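CLIP-associating protein 2 (Mus musculus, PDB 3WOZ) probably binds tubulin through its TOG domains and contributes to the regulation of microtubule dynamics. Local coordinates at residues F131-T136 with R170-R175; L88-L93 with F125-R130; A146-I151 with K190-V195; P139-K144 with T180-S185; F119-Q124 with E152-Q157. All blocks are in the same frame, centred on the assembly; numbering follows the deposited sequence.

Overall arrangement
All five contacts belong to the HEAT-type helical array of the TOG domain; four join helices one or two places apart in its order, and interaction 4 sets a helix start against a loop. Interactions 2 and 3 are buried and largely apolar across their helix pairs; interaction 2 lies nearest the centre of the chain, and its leucines touch Tyr150 and Ile151 of interaction 3. Interactions 1 and 5 use opposite ends of helix 121-133, which interaction 2 holds by its middle, and both mix packing with polar groups at the helix ends. Interaction 4 is a surface contact about 17 Å from the chain centre, where a leucine packs against charged loop residues.

Interaction 1: residues F131-T136 with R170-R175; sequences FTVDQT and RLAVSR
The last turn of helix 121-133 comes against the middle of helix 167-179, the backbones closest at Val133 and Ala172, whose CA atoms are 5.7 Å apart. Such an approach suits a small residue, and Ala172 lets Val133 CG1 come within 3.7 Å of Ala172 CA. The same methyl lies 3.7 Å from Leu171 CG. Leu171 has CG anti to the backbone N (chi1 -176°), which carries the branch across Val133 at about a right angle, so that CD2 touches Val133 CB and CG2. Thr132 turns its methyl to Ala172 and its hydroxyl back to Leu128 O in its own helix, which keeps a polar atom satisfied in a buried place. Arg175 bends at chi3 (63°) and brings its guanidinium to the helix end. Thr132 O sits 2.9 Å above one face, displaced toward the rim; its angle is poor for a hydrogen bond, although Arg175 NH2 is 3.0 Å from Thr132 O. Val133 O lies at the edge, 3.2 Å from Arg175 NH2. Just beyond, Asp134 OD1 accepts from Thr136 N in an Asx turn. A positive group beside the carbonyls that end a helix is probably favoured electrostatically.

Interaction 2: residues L88-L93 with F125-R130; sequences LLTQLL and FNILMR
Thr90 OG1 is the best-held polar side-chain atom of the contact, gripped twice by its own helix: one hydrogen bond to Phe86 O and a weak one to Val87 O. The hydroxyl takes the crowded position between the backbone N and carbonyl carbon (chi1 58°), and this rotation leaves CG2 to meet the neighbouring helix. A threonine thus suits a buried spot, its polar branch spent on its own backbone and its methyl on packing, Thr90 CG2 lying 3.9 Å from Ile127 CG2. Ile127 CG2 also lies 4.1 Å from Leu89 CD2, so the beta-branch of the isoleucine touches two partners. Leu89, extended with CG anti to the backbone N (chi1 178°), pushes CD2 forward to 3.9 Å from Leu128 CD2. Leu93 CD1 also comes within 3.7 Å of Leu128 CD2; both leucines cross Leu128 at about a right angle, tip to tip. The contact is made by branch ends, consistent with short-segment axes 10.5 Å apart and crossing at -52°. Tyr150 closes over Leu89 and Leu128 from helix 141-155. Such aliphatic packing between helices two places apart is typical of the hydrophobic core of a HEAT-repeat array, here a TOG domain.

Interaction 3: residues A146-I151 with K190-V195; sequences AILKYI and KAAQSV
Apolar packing makes most of the contact between the helices. Leu148 points at the partner helix and fits around Ala191, whose CB is 3.7 Å from Leu148 CB; an alanine here leaves room for the axes to approach to 8.7 Å at an angle of 28°. Beyond CB the leucine forks: CD1 reaches Ala192, 3.8 Å from its backbone N, while CD2 lies 3.8 Å from Val195 CG2. Val195 in turn uses both methyls, its CG2 meeting Ile151 CB at 3.9 Å and its CG1 meeting Ile151 CG2. Close helices two places apart in the chain are what stacking of HEAT repeats produces, and Val176 of the intervening helix 167-179 covers Leu148, Ala192 and Val195. One contact with the backbone is tight: Val195 CG2 stands 3.1 Å from Leu148 O. Among the hydrogen bonds, Ala191 O accepts from Val195 N and from Ser194 OG, the latter 2.7 Å away and above the carbonyl plane; Ser194 OG also makes a weak bond to Glu152 of helix 141-155.

Interaction 4: residues P139-K144 with T180-S185; sequences PSLKVK and TTEPKS
The Glu182 carboxylate is the flat group at the centre, with Leu141 CD2 over one face, 4.1 Å from Glu182 CD, and Lys184 N meeting OE2 on its anti lone pair. The contact sets the first turn of helix 141-155 against the loop joining helices 167-179 and 186-202, at the margin of the HEAT-repeat array. Ser140 and Ser185 are the N-caps of helices 141-155 and 186-202: Ser140 OG accepts a weak bond from Val143 N, and Ser185 OG caps at Val188 N. Serine suits both places, its short hydroxyl reaching the N-H three residues on. Leu141 lays both methyls against the loop, CD1 lying 4.0 Å from Lys184 CB and CD2 4.2 Å from Ser185 CB. Lys144 is extended, but its NZ stays 4.1 Å from Glu182 OE1, beyond a salt bridge; it also makes a cation-pi contact with Trp179. Lys184, bent at chi3 and chi4, folds back and brings NZ to 3.4 Å from Glu182 OE2, a salt bridge within the loop.

Interaction 5: residues F119-Q124 with E152-Q157; sequences FPNDLQ and ETLAKQ
Leu154 forms the tight, buried part of the contact, and the amide of the exposed Gln157 forms its outer part. With CG anti to the backbone N (chi1 -172°), Leu154 reaches into the first turn of helix 121-133 and splits its two methyls there: CD2 lies 3.8 Å from Gln124 CB, and CD1 3.4 Å from Asn121 OD1. A branched aliphatic end suits this place because its methyls can pack on the aliphatic and polar parts of Asn121 and Gln124, while Arg116 of helix 102-118 packs on Gln124 and Leu154. Farther out, packing gives way to one directed bond. Gln157, its CG in the crowded position and its chain extended beyond, sends NE2 to Asn121 OD1 at 2.9 Å. The bond is nearly straight, with an N-H...O angle of 171°; it lies in the plane of both amides and uses a lone pair of OD1, though the two planes are turned 57° apart. Gln157 NE2 also bonds Arg116 O. Because two acceptors grip Gln157 NE2, the amide's rotation is fixed, and one uncharged donor ties the chain at Gln157 to two neighbouring parts of the helical array.

Interaction 1: residues F131-T136 with R170-R175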
# COMPACT_ATOMS: atom_id res chain seq x y z
N PHE A 131 -3.04 -7.46 -5.39
CA PHE A 131 -2.89 -6.19 -6.09
C PHE A 131 -1.95 -6.30 -7.30
O PHE A 131 -2.21 -5.69 -8.34
CB PHE A 131 -2.42 -5.09 -5.14
CG PHE A 131 -2.57 -3.69 -5.68
CD1 PHE A 131 -3.77 -3.27 -6.26
CD2 PHE A 131 -1.52 -2.78 -5.59
CE1 PHE A 131 -3.91 -1.97 -6.75
CE2 PHE A 131 -1.65 -1.48 -6.07
CZ PHE A 131 -2.85 -1.08 -6.66
N THR A 132 -0.89 -7.07 -7.14
CA THR A 132 0.08 -7.32 -8.22
C THR A 132 -0.59 -7.95 -9.44
O THR A 132 -0.29 -7.58 -10.58
CB THR A 132 1.25 -8.19 -7.72
OG1 THR A 132 1.93 -7.52 -6.65
CG2 THR A 132 2.25 -8.49 -8.84
N VAL A 133 -1.50 -8.89 -9.21
CA VAL A 133 -2.20 -9.59 -10.29
C VAL A 133 -3.50 -8.89 -10.71
O VAL A 133 -4.04 -9.18 -11.78
CB VAL A 133 -2.49 -11.08 -9.94
CG1 VAL A 133 -1.27 -11.73 -9.32
CG2 VAL A 133 -3.70 -11.21 -9.02
N ASP A 134 -3.98 -7.96 -9.88
CA ASP A 134 -5.30 -7.34 -10.06
C ASP A 134 -5.60 -7.04 -11.53
O ASP A 134 -4.89 -6.28 -12.19
CB ASP A 134 -5.44 -6.08 -9.20
CG ASP A 134 -6.88 -5.78 -8.82
OD1 ASP A 134 -7.75 -5.71 -9.73
OD2 ASP A 134 -7.15 -5.59 -7.62
N GLN A 135 -6.67 -7.67 -12.02
CA GLN A 135 -7.02 -7.68 -13.44
C GLN A 135 -7.96 -6.53 -13.83
O GLN A 135 -8.14 -6.24 -15.02
CB GLN A 135 -7.65 -9.03 -13.80
CG GLN A 135 -7.53 -9.42 -15.28
CD GLN A 135 -6.22 -10.10 -15.60
OE1 GLN A 135 -5.84 -11.08 -14.96
NE2 GLN A 135 -5.52 -9.59 -16.61
N THR A 136 -8.55 -5.87 -12.83
CA THR A 136 -9.51 -4.79 -13.07
C THR A 136 -8.84 -3.42 -13.26
O THR A 136 -9.44 -2.38 -12.97
CB THR A 136 -10.57 -4.70 -11.93
OG1 THR A 136 -9.90 -4.52 -10.67
CG2 THR A 136 -11.42 -5.97 -11.88
N ARG A 170 1.91 -17.64 -6.33
CA ARG A 170 2.53 -18.20 -7.53
C ARG A 170 2.22 -17.34 -8.75
O ARG A 170 3.08 -17.09 -9.59
CB ARG A 170 2.03 -19.63 -7.74
CG ARG A 170 2.91 -20.52 -8.59
CD ARG A 170 2.71 -22.00 -8.27
NE ARG A 170 1.29 -22.37 -8.14
CZ ARG A 170 0.73 -22.82 -7.02
NH1 ARG A 170 1.45 -22.98 -5.91
NH2 ARG A 170 -0.56 -23.13 -7.00
N LEU A 171 0.97 -16.87 -8.82
CA LEU A 171 0.50 -15.99 -9.90
C LEU A 171 1.18 -14.62 -9.84
O LEU A 171 1.41 -13.99 -10.87
CB LEU A 171 -1.03 -15.84 -9.82
CG LEU A 171 -1.83 -15.06 -10.86
CD1 LEU A 171 -1.87 -15.76 -12.21
CD2 LEU A 171 -3.25 -14.82 -10.36
N ALA A 172 1.49 -14.16 -8.63
CA ALA A 172 2.13 -12.86 -8.42
C ALA A 172 3.62 -12.89 -8.74
O ALA A 172 4.13 -12.00 -9.42
CB ALA A 172 1.90 -12.38 -7.00
N VAL A 173 4.31 -13.92 -8.24
CA VAL A 173 5.74 -14.09 -8.49
C VAL A 173 6.05 -14.24 -9.99
O VAL A 173 7.07 -13.74 -10.46
CB VAL A 173 6.35 -15.25 -7.66
CG1 VAL A 173 7.78 -15.56 -8.09
CG2 VAL A 173 6.32 -14.92 -6.18
N SER A 174 5.15 -14.90 -10.72
CA SER A 174 5.24 -15.03 -12.18
C SER A 174 5.32 -13.68 -12.87
O SER A 174 6.19 -13.46 -13.71
CB SER A 174 4.04 -15.80 -12.73
OG SER A 174 3.96 -17.10 -12.19
N ARG A 175 4.41 -12.78 -12.50
CA ARG A 175 4.38 -11.42 -13.05
C ARG A 175 5.67 -10.67 -12.76
O ARG A 175 6.19 -9.97 -13.63
CB ARG A 175 3.18 -10.65 -12.50
CG ARG A 175 1.84 -11.16 -13.02
CD ARG A 175 0.71 -10.18 -12.72
NE ARG A 175 0.89 -8.89 -13.39
CZ ARG A 175 -0.10 -8.04 -13.66
NH1 ARG A 175 0.16 -6.89 -14.28
NH2 ARG A 175 -1.35 -8.34 -13.33

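Interaction 2: residues L88-L93 with F125-R130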
# COMPACT_ATOMS: atom_id res chain seq x y z
N LEU A 88 -6.71 1.30 1.96
CA LEU A 88 -5.63 2.18 2.40
C LEU A 88 -4.34 1.92 1.63
O LEU A 88 -3.76 2.85 1.05
CB LEU A 88 -5.40 2.01 3.90
CG LEU A 88 -4.19 2.70 4.53
CD1 LEU A 88 -4.29 4.22 4.40
CD2 LEU A 88 -4.05 2.28 6.00
N LEU A 89 -3.90 0.67 1.62
CA LEU A 89 -2.61 0.30 1.06
C LEU A 89 -2.56 0.42 -0.46
O LEU A 89 -1.59 0.98 -1.01
CB LEU A 89 -2.21 -1.11 1.52
CG LEU A 89 -0.90 -1.71 1.01
CD1 LEU A 89 0.28 -0.76 1.24
CD2 LEU A 89 -0.64 -3.07 1.67
N THR A 90 -3.59 -0.07 -1.14
CA THR A 90 -3.62 -0.03 -2.59
C THR A 90 -3.75 1.39 -3.12
O THR A 90 -3.09 1.75 -4.09
CB THR A 90 -4.75 -0.91 -3.20
OG1 THR A 90 -6.02 -0.49 -2.70
CG2 THR A 90 -4.52 -2.38 -2.86
N GLN A 91 -4.59 2.20 -2.47
CA GLN A 91 -4.76 3.59 -2.88
C GLN A 91 -3.49 4.41 -2.68
O GLN A 91 -3.16 5.26 -3.50
CB GLN A 91 -5.95 4.25 -2.16
CG GLN A 91 -7.32 3.80 -2.66
CD GLN A 91 -7.60 4.25 -4.09
OE1 GLN A 91 -7.51 5.43 -4.41
NE2 GLN A 91 -7.95 3.30 -4.95
N LEU A 92 -2.77 4.12 -1.59
CA LEU A 92 -1.49 4.79 -1.33
C LEU A 92 -0.44 4.40 -2.36
O LEU A 92 0.36 5.24 -2.77
CB LEU A 92 -0.99 4.48 0.09
CG LEU A 92 -1.59 5.24 1.28
CD1 LEU A 92 -0.94 4.72 2.56
CD2 LEU A 92 -1.40 6.76 1.16
N LEU A 93 -0.45 3.14 -2.79
CA LEU A 93 0.50 2.68 -3.81
C LEU A 93 0.20 3.29 -5.18
O LEU A 93 1.13 3.62 -5.93
CB LEU A 93 0.54 1.16 -3.89
CG LEU A 93 1.21 0.45 -2.70
CD1 LEU A 93 0.87 -1.03 -2.74
CD2 LEU A 93 2.72 0.66 -2.69
N PHE A 125 0.85 -8.57 3.12
CA PHE A 125 1.45 -9.33 2.03
C PHE A 125 0.39 -9.91 1.09
O PHE A 125 0.58 -9.91 -0.13
CB PHE A 125 2.35 -10.44 2.57
CG PHE A 125 3.15 -11.14 1.50
CD1 PHE A 125 2.77 -12.40 1.05
CD2 PHE A 125 4.28 -10.54 0.95
CE1 PHE A 125 3.50 -13.06 0.06
CE2 PHE A 125 5.02 -11.19 -0.04
CZ PHE A 125 4.63 -12.45 -0.49
N ASN A 126 -0.70 -10.40 1.67
CA ASN A 126 -1.78 -11.01 0.89
C ASN A 126 -2.48 -10.00 0.00
O ASN A 126 -2.83 -10.30 -1.14
CB ASN A 126 -2.78 -11.73 1.80
CG ASN A 126 -2.17 -12.94 2.51
OD1 ASN A 126 -2.70 -13.40 3.52
ND2 ASN A 126 -1.06 -13.46 1.98
N ILE A 127 -2.67 -8.79 0.53
CA ILE A 127 -3.20 -7.68 -0.26
C ILE A 127 -2.25 -7.35 -1.41
O ILE A 127 -2.70 -7.07 -2.53
CB ILE A 127 -3.44 -6.43 0.62
CG1 ILE A 127 -4.67 -6.64 1.49
CG2 ILE A 127 -3.58 -5.17 -0.23
CD1 ILE A 127 -4.67 -5.84 2.75
N LEU A 128 -0.96 -7.39 -1.14
CA LEU A 128 0.05 -7.07 -2.14
C LEU A 128 0.11 -8.11 -3.26
O LEU A 128 0.37 -7.76 -4.42
CB LEU A 128 1.42 -6.88 -1.49
CG LEU A 128 1.61 -5.66 -0.58
CD1 LEU A 128 2.98 -5.69 0.05
CD2 LEU A 128 1.40 -4.36 -1.33
N MSE A 129 -0.13 -9.37 -2.93
CA MSE A 129 -0.14 -10.42 -3.95
C MSE A 129 -1.33 -10.26 -4.89
O MSE A 129 -1.16 -10.30 -6.11
CB MSE A 129 -0.09 -11.82 -3.31
CG MSE A 129 1.22 -12.15 -2.60
SE MSE A 129 2.86 -11.93 -3.65
CE MSE A 129 3.36 -10.11 -3.12
N ARG A 130 -2.52 -10.06 -4.33
CA ARG A 130 -3.73 -9.80 -5.12
C ARG A 130 -3.62 -8.52 -5.96
O ARG A 130 -4.05 -8.50 -7.12
CB ARG A 130 -4.97 -9.74 -4.23
CG ARG A 130 -5.47 -11.11 -3.76
CD ARG A 130 -6.72 -11.01 -2.88
NE ARG A 130 -6.44 -10.37 -1.59
CZ ARG A 130 -5.99 -11.01 -0.51
NH1 ARG A 130 -5.75 -12.32 -0.55
NH2 ARG A 130 -5.76 -10.34 0.61

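Interaction 3: residues A146-I151 with K190-V195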
# COMPACT_ATOMS: atom_id res chain seq x y z
N ALA A 146 6.43 1.21 -7.19
CA ALA A 146 5.94 1.46 -5.83
C ALA A 146 5.46 0.17 -5.14
O ALA A 146 5.80 -0.08 -3.98
CB ALA A 146 4.83 2.50 -5.86
N ILE A 147 4.69 -0.64 -5.86
CA ILE A 147 4.27 -1.96 -5.35
C ILE A 147 5.47 -2.81 -4.98
O ILE A 147 5.52 -3.37 -3.89
CB ILE A 147 3.39 -2.73 -6.37
CG1 ILE A 147 2.04 -2.05 -6.54
CG2 ILE A 147 3.20 -4.19 -5.93
CD1 ILE A 147 1.39 -2.32 -7.89
N LEU A 148 6.44 -2.90 -5.89
CA LEU A 148 7.64 -3.72 -5.70
C LEU A 148 8.52 -3.24 -4.54
O LEU A 148 8.96 -4.04 -3.71
CB LEU A 148 8.45 -3.83 -6.99
CG LEU A 148 7.80 -4.54 -8.18
CD1 LEU A 148 8.52 -4.21 -9.49
CD2 LEU A 148 7.69 -6.07 -7.97
N LYS A 149 8.77 -1.93 -4.48
CA LYS A 149 9.55 -1.38 -3.37
C LYS A 149 8.91 -1.69 -2.02
O LYS A 149 9.60 -2.02 -1.05
CB LYS A 149 9.74 0.13 -3.52
CG LYS A 149 10.84 0.52 -4.50
CD LYS A 149 11.00 2.04 -4.53
CE LYS A 149 12.26 2.47 -5.26
NZ LYS A 149 12.21 3.94 -5.53
N TYR A 150 7.59 -1.62 -1.96
CA TYR A 150 6.85 -1.91 -0.74
C TYR A 150 6.97 -3.39 -0.36
O TYR A 150 7.26 -3.72 0.79
CB TYR A 150 5.39 -1.47 -0.86
CG TYR A 150 4.64 -1.42 0.45
CD1 TYR A 150 4.15 -2.59 1.04
CD2 TYR A 150 4.39 -0.21 1.09
CE1 TYR A 150 3.45 -2.55 2.25
CE2 TYR A 150 3.68 -0.16 2.28
CZ TYR A 150 3.22 -1.34 2.86
OH TYR A 150 2.52 -1.29 4.04
N ILE A 151 6.75 -4.28 -1.34
CA ILE A 151 6.97 -5.73 -1.13
C ILE A 151 8.34 -5.94 -0.52
O ILE A 151 8.46 -6.56 0.53
CB ILE A 151 6.95 -6.57 -2.45
CG1 ILE A 151 5.82 -6.16 -3.40
CG2 ILE A 151 6.95 -8.07 -2.13
CD1 ILE A 151 4.45 -6.64 -3.03
N LYS A 190 15.31 -3.33 -11.45
CA LYS A 190 15.98 -3.42 -10.16
C LYS A 190 15.02 -3.73 -9.01
O LYS A 190 15.39 -4.43 -8.06
CB LYS A 190 16.79 -2.15 -9.86
CG LYS A 190 17.92 -1.86 -10.86
CD LYS A 190 18.99 -2.96 -10.87
CE LYS A 190 19.86 -2.89 -12.12
NZ LYS A 190 20.76 -4.07 -12.25
N ALA A 191 13.80 -3.21 -9.10
CA ALA A 191 12.79 -3.42 -8.07
C ALA A 191 12.29 -4.86 -8.05
O ALA A 191 12.11 -5.45 -6.99
CB ALA A 191 11.63 -2.44 -8.23
N ALA A 192 12.08 -5.43 -9.24
CA ALA A 192 11.63 -6.82 -9.37
C ALA A 192 12.67 -7.80 -8.86
O ALA A 192 12.34 -8.73 -8.11
CB ALA A 192 11.26 -7.12 -10.82
N GLN A 193 13.93 -7.59 -9.24
CA GLN A 193 15.05 -8.41 -8.78
C GLN A 193 15.14 -8.43 -7.26
O GLN A 193 15.18 -9.49 -6.65
CB GLN A 193 16.37 -7.92 -9.38
CG GLN A 193 16.67 -8.49 -10.74
CD GLN A 193 17.66 -7.66 -11.53
OE1 GLN A 193 18.71 -7.27 -11.01
NE2 GLN A 193 17.34 -7.40 -12.79
N SER A 194 15.16 -7.23 -6.67
CA SER A 194 15.21 -7.09 -5.22
C SER A 194 14.05 -7.83 -4.56
O SER A 194 14.24 -8.46 -3.52
CB SER A 194 15.24 -5.61 -4.82
OG SER A 194 14.10 -4.92 -5.31
N VAL A 195 12.86 -7.76 -5.16
CA VAL A 195 11.69 -8.48 -4.64
C VAL A 195 11.92 -10.00 -4.67
O VAL A 195 11.73 -10.67 -3.66
CB VAL A 195 10.38 -8.10 -5.37
CG1 VAL A 195 9.27 -9.11 -5.11
CG2 VAL A 195 9.93 -6.72 -4.93

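Interaction 4: residues P139-K144 with T180-S185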
# COMPACT_ATOMS: atom_id res chain seq x y z
N PRO A 139 -1.60 -1.26 -14.26
CA PRO A 139 -0.64 -0.37 -13.59
C PRO A 139 0.43 0.20 -14.52
O PRO A 139 0.97 -0.51 -15.37
CB PRO A 139 0.01 -1.28 -12.54
CG PRO A 139 -0.24 -2.68 -13.01
CD PRO A 139 -1.58 -2.61 -13.69
N SER A 140 0.73 1.48 -14.33
CA SER A 140 1.84 2.14 -15.00
C SER A 140 3.16 1.61 -14.47
O SER A 140 3.20 0.87 -13.48
CB SER A 140 1.76 3.65 -14.78
OG SER A 140 2.04 3.98 -13.42
N LEU A 141 4.25 1.98 -15.13
CA LEU A 141 5.59 1.59 -14.70
C LEU A 141 5.89 2.05 -13.26
O LEU A 141 6.49 1.31 -12.48
CB LEU A 141 6.66 2.13 -15.67
CG LEU A 141 6.58 1.74 -17.15
CD1 LEU A 141 7.41 2.70 -18.01
CD2 LEU A 141 7.01 0.29 -17.38
N LYS A 142 5.46 3.26 -12.92
CA LYS A 142 5.73 3.84 -11.60
C LYS A 142 4.90 3.21 -10.48
O LYS A 142 5.37 3.10 -9.35
CB LYS A 142 5.56 5.37 -11.64
CG LYS A 142 6.66 6.08 -12.42
CD LYS A 142 6.27 7.50 -12.79
CE LYS A 142 7.37 8.18 -13.61
NZ LYS A 142 8.64 8.33 -12.83
N VAL A 143 3.67 2.80 -10.80
CA VAL A 143 2.84 2.04 -9.86
C VAL A 143 3.49 0.69 -9.54
O VAL A 143 3.54 0.27 -8.38
CB VAL A 143 1.37 1.85 -10.37
CG1 VAL A 143 0.58 0.93 -9.45
CG2 VAL A 143 0.67 3.20 -10.47
N LYS A 144 4.03 0.03 -10.58
CA LYS A 144 4.75 -1.23 -10.42
C LYS A 144 5.96 -1.07 -9.50
O LYS A 144 6.17 -1.87 -8.60
CB LYS A 144 5.22 -1.77 -11.78
CG LYS A 144 4.12 -2.40 -12.64
CD LYS A 144 4.68 -2.82 -14.00
CE LYS A 144 3.59 -3.27 -14.96
NZ LYS A 144 4.14 -3.46 -16.34
N THR A 180 11.14 -8.26 -14.39
CA THR A 180 12.58 -8.20 -14.13
C THR A 180 13.39 -8.05 -15.42
O THR A 180 14.58 -7.72 -15.39
CB THR A 180 13.06 -9.45 -13.36
OG1 THR A 180 12.02 -9.92 -12.49
CG2 THR A 180 14.28 -9.11 -12.52
N THR A 181 12.74 -8.28 -16.55
CA THR A 181 13.37 -8.11 -17.86
C THR A 181 12.88 -6.83 -18.53
O THR A 181 13.28 -6.51 -19.65
CB THR A 181 13.13 -9.33 -18.79
OG1 THR A 181 11.72 -9.50 -19.02
CG2 THR A 181 13.69 -10.60 -18.17
N GLU A 182 12.01 -6.10 -17.82
CA GLU A 182 11.34 -4.88 -18.32
C GLU A 182 12.28 -3.92 -19.05
O GLU A 182 13.18 -3.34 -18.44
CB GLU A 182 10.61 -4.17 -17.17
CG GLU A 182 9.83 -2.92 -17.58
CD GLU A 182 8.76 -3.21 -18.63
OE1 GLU A 182 7.72 -3.80 -18.28
OE2 GLU A 182 8.97 -2.83 -19.80
N PRO A 183 12.07 -3.76 -20.38
CA PRO A 183 12.91 -2.88 -21.21
C PRO A 183 12.61 -1.39 -21.02
O PRO A 183 13.52 -0.56 -21.16
CB PRO A 183 12.56 -3.32 -22.64
CG PRO A 183 11.16 -3.85 -22.53
CD PRO A 183 11.09 -4.51 -21.19
N LYS A 184 11.36 -1.06 -20.72
CA LYS A 184 10.92 0.33 -20.59
C LYS A 184 11.42 1.01 -19.32
O LYS A 184 11.48 2.24 -19.26
CB LYS A 184 9.39 0.42 -20.66
CG LYS A 184 8.82 0.18 -22.06
CD LYS A 184 7.29 0.21 -22.08
CE LYS A 184 6.68 -1.13 -21.64
NZ LYS A 184 7.03 -2.25 -22.58
N SER A 185 11.79 0.22 -18.32
CA SER A 185 12.21 0.78 -17.03
C SER A 185 13.29 -0.03 -16.32
O SER A 185 13.07 -1.17 -15.93
CB SER A 185 10.99 0.98 -16.12
OG SER A 185 11.37 1.44 -14.83

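Interaction 5: residues F119-Q124 with E152-Q157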
# COMPACT_ATOMS: atom_id res chain seq x y z
N PHE A 119 0.29 -2.76 10.78
CA PHE A 119 -0.64 -3.85 10.47
C PHE A 119 0.08 -5.19 10.39
O PHE A 119 1.27 -5.22 10.09
CB PHE A 119 -1.36 -3.57 9.15
CG PHE A 119 -2.30 -2.39 9.21
CD1 PHE A 119 -3.59 -2.53 9.70
CD2 PHE A 119 -1.89 -1.14 8.75
CE1 PHE A 119 -4.46 -1.45 9.75
CE2 PHE A 119 -2.75 -0.05 8.80
CZ PHE A 119 -4.04 -0.20 9.30
N PRO A 120 -0.64 -6.31 10.63
CA PRO A 120 0.02 -7.62 10.52
C PRO A 120 0.65 -7.82 9.14
O PRO A 120 0.07 -7.41 8.14
CB PRO A 120 -1.12 -8.62 10.74
CG PRO A 120 -2.16 -7.86 11.49
CD PRO A 120 -2.06 -6.44 11.00
N ASN A 121 1.83 -8.43 9.11
CA ASN A 121 2.58 -8.60 7.88
C ASN A 121 1.91 -9.52 6.85
O ASN A 121 1.87 -9.19 5.66
CB ASN A 121 4.01 -9.09 8.18
CG ASN A 121 4.88 -8.02 8.83
OD1 ASN A 121 4.75 -6.83 8.55
ND2 ASN A 121 5.79 -8.46 9.70
N ASP A 122 1.38 -10.65 7.31
CA ASP A 122 0.72 -11.61 6.42
C ASP A 122 -0.44 -10.96 5.67
O ASP A 122 -0.55 -11.10 4.45
CB ASP A 122 0.28 -12.88 7.17
CG ASP A 122 -0.70 -12.60 8.31
OD1 ASP A 122 -0.70 -11.48 8.87
OD2 ASP A 122 -1.46 -13.53 8.67
N LEU A 123 -1.28 -10.23 6.41
CA LEU A 123 -2.42 -9.50 5.83
C LEU A 123 -1.99 -8.47 4.78
O LEU A 123 -2.60 -8.37 3.71
CB LEU A 123 -3.25 -8.82 6.93
CG LEU A 123 -3.97 -9.63 8.02
CD1 LEU A 123 -4.77 -8.67 8.88
CD2 LEU A 123 -4.89 -10.72 7.46
N GLN A 124 -0.95 -7.69 5.10
CA GLN A 124 -0.37 -6.75 4.15
C GLN A 124 0.12 -7.48 2.91
O GLN A 124 -0.16 -7.06 1.78
CB GLN A 124 0.82 -6.02 4.76
CG GLN A 124 0.52 -5.09 5.91
CD GLN A 124 1.75 -4.27 6.27
OE1 GLN A 124 2.25 -4.35 7.39
NE2 GLN A 124 2.26 -3.53 5.31
N GLU A 152 9.37 -5.43 -1.20
CA GLU A 152 10.75 -5.61 -0.77
C GLU A 152 10.95 -5.20 0.69
O GLU A 152 11.56 -5.93 1.46
CB GLU A 152 11.72 -4.85 -1.67
CG GLU A 152 13.10 -5.51 -1.73
CD GLU A 152 14.25 -4.54 -1.67
OE1 GLU A 152 14.14 -3.42 -2.22
OE2 GLU A 152 15.30 -4.91 -1.08
N THR A 153 10.43 -4.03 1.06
CA THR A 153 10.58 -3.53 2.43
C THR A 153 9.79 -4.39 3.43
O THR A 153 10.26 -4.65 4.54
CB THR A 153 10.16 -2.05 2.54
OG1 THR A 153 10.79 -1.30 1.49
CG2 THR A 153 10.58 -1.46 3.88
N LEU A 154 8.61 -4.85 3.02
CA LEU A 154 7.79 -5.72 3.86
C LEU A 154 8.48 -7.06 4.09
O LEU A 154 8.38 -7.64 5.17
CB LEU A 154 6.39 -5.93 3.25
CG LEU A 154 5.36 -6.66 4.12
CD1 LEU A 154 4.93 -5.81 5.31
CD2 LEU A 154 4.15 -7.08 3.29
N ALA A 155 9.17 -7.54 3.06
CA ALA A 155 9.90 -8.81 3.13
C ALA A 155 11.03 -8.78 4.16
O ALA A 155 11.37 -9.82 4.73
CB ALA A 155 10.44 -9.18 1.75
N LYS A 156 11.60 -7.60 4.38
CA LYS A 156 12.68 -7.42 5.36
C LYS A 156 12.19 -7.48 6.81
O LYS A 156 12.99 -7.62 7.73
CB LYS A 156 13.42 -6.09 5.12
CG LYS A 156 13.93 -5.86 3.69
CD LYS A 156 14.93 -6.92 3.25
CE LYS A 156 15.26 -6.79 1.77
NZ LYS A 156 16.11 -5.60 1.48
N GLN A 157 10.88 -7.35 7.01
CA GLN A 157 10.31 -7.38 8.35
C GLN A 157 9.37 -8.57 8.61
O GLN A 157 8.88 -8.76 9.72
CB GLN A 157 9.61 -6.04 8.67
CG GLN A 157 8.35 -5.74 7.85
CD GLN A 157 7.69 -4.42 8.24
OE1 GLN A 157 8.33 -3.37 8.26
NE2 GLN A 157 6.40 -4.47 8.53